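Local coordinates for NADH dehydrogenase (Methanothermobacter marburgensis, PDB 4R81), which binds flavin mononucleotide in a flavodoxin-like fold and probably acts as an NAD(P)H:quinone oxidoreductase, at residues S49-S52 / Q53-L57. Numbering follows the deposited sequence.
Sequences SELS and QEEYL. With FMN (flavin mononucleotide), chain F.
Ser52 and Glu55 form a capping box at the start of helix 53-61, with Ser52 as the N-cap. Glu55 N donates to Ser52 OG at 3.2 Å. In return, Ser52 N donates to Glu55 OE1 at 2.9 Å, nearly straight, with the donor tilted 32° out of the carboxylate plane. Ser52 OG also donates to this oxygen, on its anti lone pair, so two donors grip Glu55 OE1. Ser52 OG sits between its own backbone N and carbonyl carbon (chi1 68°), which lets it face both Glu55 N and OE1. With alanine at Glu55, Ser52 N and OG are likely to lose their shared acceptor, and Arg106 its carboxylate mate, since Glu55 OE2 forms a salt bridge with that arginine. Beside the box, Leu51 CD1 lies against Glu55 CB at 3.5 Å. Leu51 CD2 packs on Tyr56 CB at 4.1 Å, the two side chains crossing at about a right angle. The first helical turn is closed by Tyr56 N, which donates to Ser52 O at 2.8 Å. Around this turn the second subunit packs closely: its Tyr43 hydroxyl bonds to Leu51 O, and its His12, Ser17 and Ser19 also bind the FMN that Tyr56 reaches. Turned away from the backbone N, the Tyr56 ring reaches out to the phosphate, where Tyr56 OH donates to FMN O3P at 2.7 Å, with O3P near the ring plane.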
loop_
_atom_site.group_PDB
_atom_site.type_symbol
_atom_site.label_atom_id
_atom_site.label_comp_id
_atom_site.label_asym_id
_atom_site.label_seq_id
_atom_site.Cartn_x
_atom_site.Cartn_y
_atom_site.Cartn_z
ATOM N N SER A 49 8.160 3.096 -9.462
ATOM C CA SER A 49 7.643 2.695 -8.162
ATOM C C SER A 49 8.025 1.278 -7.745
ATOM O O SER A 49 7.875 0.931 -6.583
ATOM C CB SER A 49 6.131 2.910 -8.088
ATOM O OG SER A 49 5.460 2.079 -8.997
ATOM N N GLU A 50 8.530 0.463 -8.669
ATOM C CA GLU A 50 8.894 -0.919 -8.333
ATOM C C GLU A 50 10.310 -1.038 -7.802
ATOM O O GLU A 50 11.262 -0.693 -8.506
ATOM C CB GLU A 50 8.796 -1.838 -9.556
ATOM C CG GLU A 50 7.397 -2.257 -9.939
ATOM C CD GLU A 50 6.769 -1.322 -10.941
ATOM O OE1 GLU A 50 7.382 -0.264 -11.231
ATOM O OE2 GLU A 50 5.666 -1.650 -11.444
ATOM N N LEU A 51 10.455 -1.554 -6.585
ATOM C CA LEU A 51 11.773 -1.932 -6.088
ATOM C C LEU A 51 12.294 -3.048 -6.983
ATOM O O LEU A 51 11.688 -4.122 -7.050
ATOM C CB LEU A 51 11.685 -2.448 -4.655
ATOM C CG LEU A 51 13.027 -2.667 -3.956
ATOM C CD1 LEU A 51 13.644 -1.327 -3.636
ATOM C CD2 LEU A 51 12.861 -3.512 -2.697
ATOM N N SER A 52 13.411 -2.801 -7.662
ATOM C CA SER A 52 13.991 -3.784 -8.578
ATOM C C SER A 52 14.764 -4.885 -7.850
ATOM O O SER A 52 15.051 -4.781 -6.657
ATOM C CB SER A 52 14.930 -3.093 -9.559
ATOM O OG SER A 52 16.074 -2.616 -8.877
ATOM N N GLN A 53 15.111 -5.938 -8.583
ATOM C CA GLN A 53 15.914 -7.015 -8.020
ATOM C C GLN A 53 17.240 -6.485 -7.472
ATOM O O GLN A 53 17.666 -6.868 -6.375
ATOM C CB GLN A 53 16.155 -8.110 -9.067
ATOM C CG GLN A 53 17.248 -9.116 -8.708
ATOM C CD GLN A 53 16.922 -9.944 -7.479
ATOM O OE1 GLN A 53 15.839 -9.830 -6.902
ATOM N NE2 GLN A 53 17.864 -10.790 -7.072
ATOM N N GLU A 54 17.869 -5.582 -8.220
ATOM C CA GLU A 54 19.154 -5.026 -7.817
ATOM C C GLU A 54 19.042 -4.198 -6.536
ATOM O O GLU A 54 19.885 -4.302 -5.645
ATOM C CB GLU A 54 19.766 -4.198 -8.953
ATOM C CG GLU A 54 20.182 -5.027 -10.166
ATOM C CD GLU A 54 19.025 -5.348 -11.104
ATOM O OE1 GLU A 54 17.876 -4.938 -10.826
ATOM O OE2 GLU A 54 19.269 -6.006 -12.134
ATOM N N GLU A 55 17.996 -3.382 -6.439
ATOM C CA GLU A 55 17.758 -2.603 -5.230
ATOM C C GLU A 55 17.427 -3.514 -4.052
ATOM O O GLU A 55 17.881 -3.286 -2.931
ATOM C CB GLU A 55 16.606 -1.631 -5.446
ATOM C CG GLU A 55 16.842 -0.552 -6.473
ATOM C CD GLU A 55 15.583 0.246 -6.721
ATOM O OE1 GLU A 55 14.707 -0.247 -7.457
ATOM O OE2 GLU A 55 15.452 1.354 -6.159
ATOM N N TYR A 56 16.628 -4.542 -4.314
ATOM C CA TYR A 56 16.263 -5.508 -3.284
ATOM C C TYR A 56 17.503 -6.143 -2.665
ATOM O O TYR A 56 17.637 -6.200 -1.437
ATOM C CB TYR A 56 15.347 -6.591 -3.861
ATOM C CG TYR A 56 15.189 -7.774 -2.943
ATOM C CD1 TYR A 56 14.313 -7.730 -1.866
ATOM C CD2 TYR A 56 15.936 -8.931 -3.136
ATOM C CE1 TYR A 56 14.176 -8.810 -1.016
ATOM C CE2 TYR A 56 15.810 -10.014 -2.287
ATOM C CZ TYR A 56 14.928 -9.948 -1.231
ATOM O OH TYR A 56 14.798 -11.023 -0.384
ATOM N N LEU A 57 18.413 -6.617 -3.510
ATOM C CA LEU A 57 19.634 -7.236 -3.012
ATOM C C LEU A 57 20.419 -6.278 -2.139
ATOM O O LEU A 57 20.975 -6.681 -1.115
ATOM C CB LEU A 57 20.511 -7.728 -4.158
ATOM C CG LEU A 57 20.017 -8.988 -4.858
ATOM C CD1 LEU A 57 20.994 -9.394 -5.937
ATOM C CD2 LEU A 57 19.838 -10.108 -3.850
HETATM N N1 FMN F . 9.415 -6.576 7.734
HETATM C C2 FMN F . 8.430 -6.226 8.639
HETATM O O2 FMN F . 8.155 -6.962 9.584
HETATM N N3 FMN F . 7.743 -5.047 8.491
HETATM C C4 FMN F . 8.024 -4.190 7.448
HETATM O O4 FMN F . 7.392 -3.144 7.335
HETATM C C4A FMN F . 9.013 -4.518 6.528
HETATM N N5 FMN F . 9.307 -3.673 5.474
HETATM C C5A FMN F . 10.278 -4.032 4.558
HETATM C C6 FMN F . 10.572 -3.190 3.491
HETATM C C7 FMN F . 11.555 -3.545 2.574
HETATM C C7M FMN F . 11.859 -2.649 1.421
HETATM C C8 FMN F . 12.250 -4.739 2.719
HETATM C C8M FMN F . 13.310 -5.120 1.731
HETATM C C9 FMN F . 11.955 -5.574 3.789
HETATM C C9A FMN F . 10.971 -5.231 4.712
HETATM N N10 FMN F . 10.683 -6.059 5.785
HETATM C C10 FMN F . 9.698 -5.719 6.682
HETATM C "C1'" FMN F . 11.366 -7.381 5.954
HETATM C "C2'" FMN F . 10.685 -8.323 4.946
HETATM O "O2'" FMN F . 9.322 -8.591 5.247
HETATM C "C3'" FMN F . 11.460 -9.618 4.837
HETATM O "O3'" FMN F . 12.726 -9.315 4.286
HETATM C "C4'" FMN F . 10.740 -10.584 3.918
HETATM O "O4'" FMN F . 9.613 -11.142 4.555
HETATM C "C5'" FMN F . 11.671 -11.701 3.487
HETATM O "O5'" FMN F . 11.072 -12.359 2.397
HETATM P P FMN F . 11.906 -12.495 1.034
HETATM O O1P FMN F . 13.157 -13.319 1.283
HETATM O O2P FMN F . 10.996 -13.157 0.025
HETATM O O3P FMN F . 12.318 -11.122 0.567
#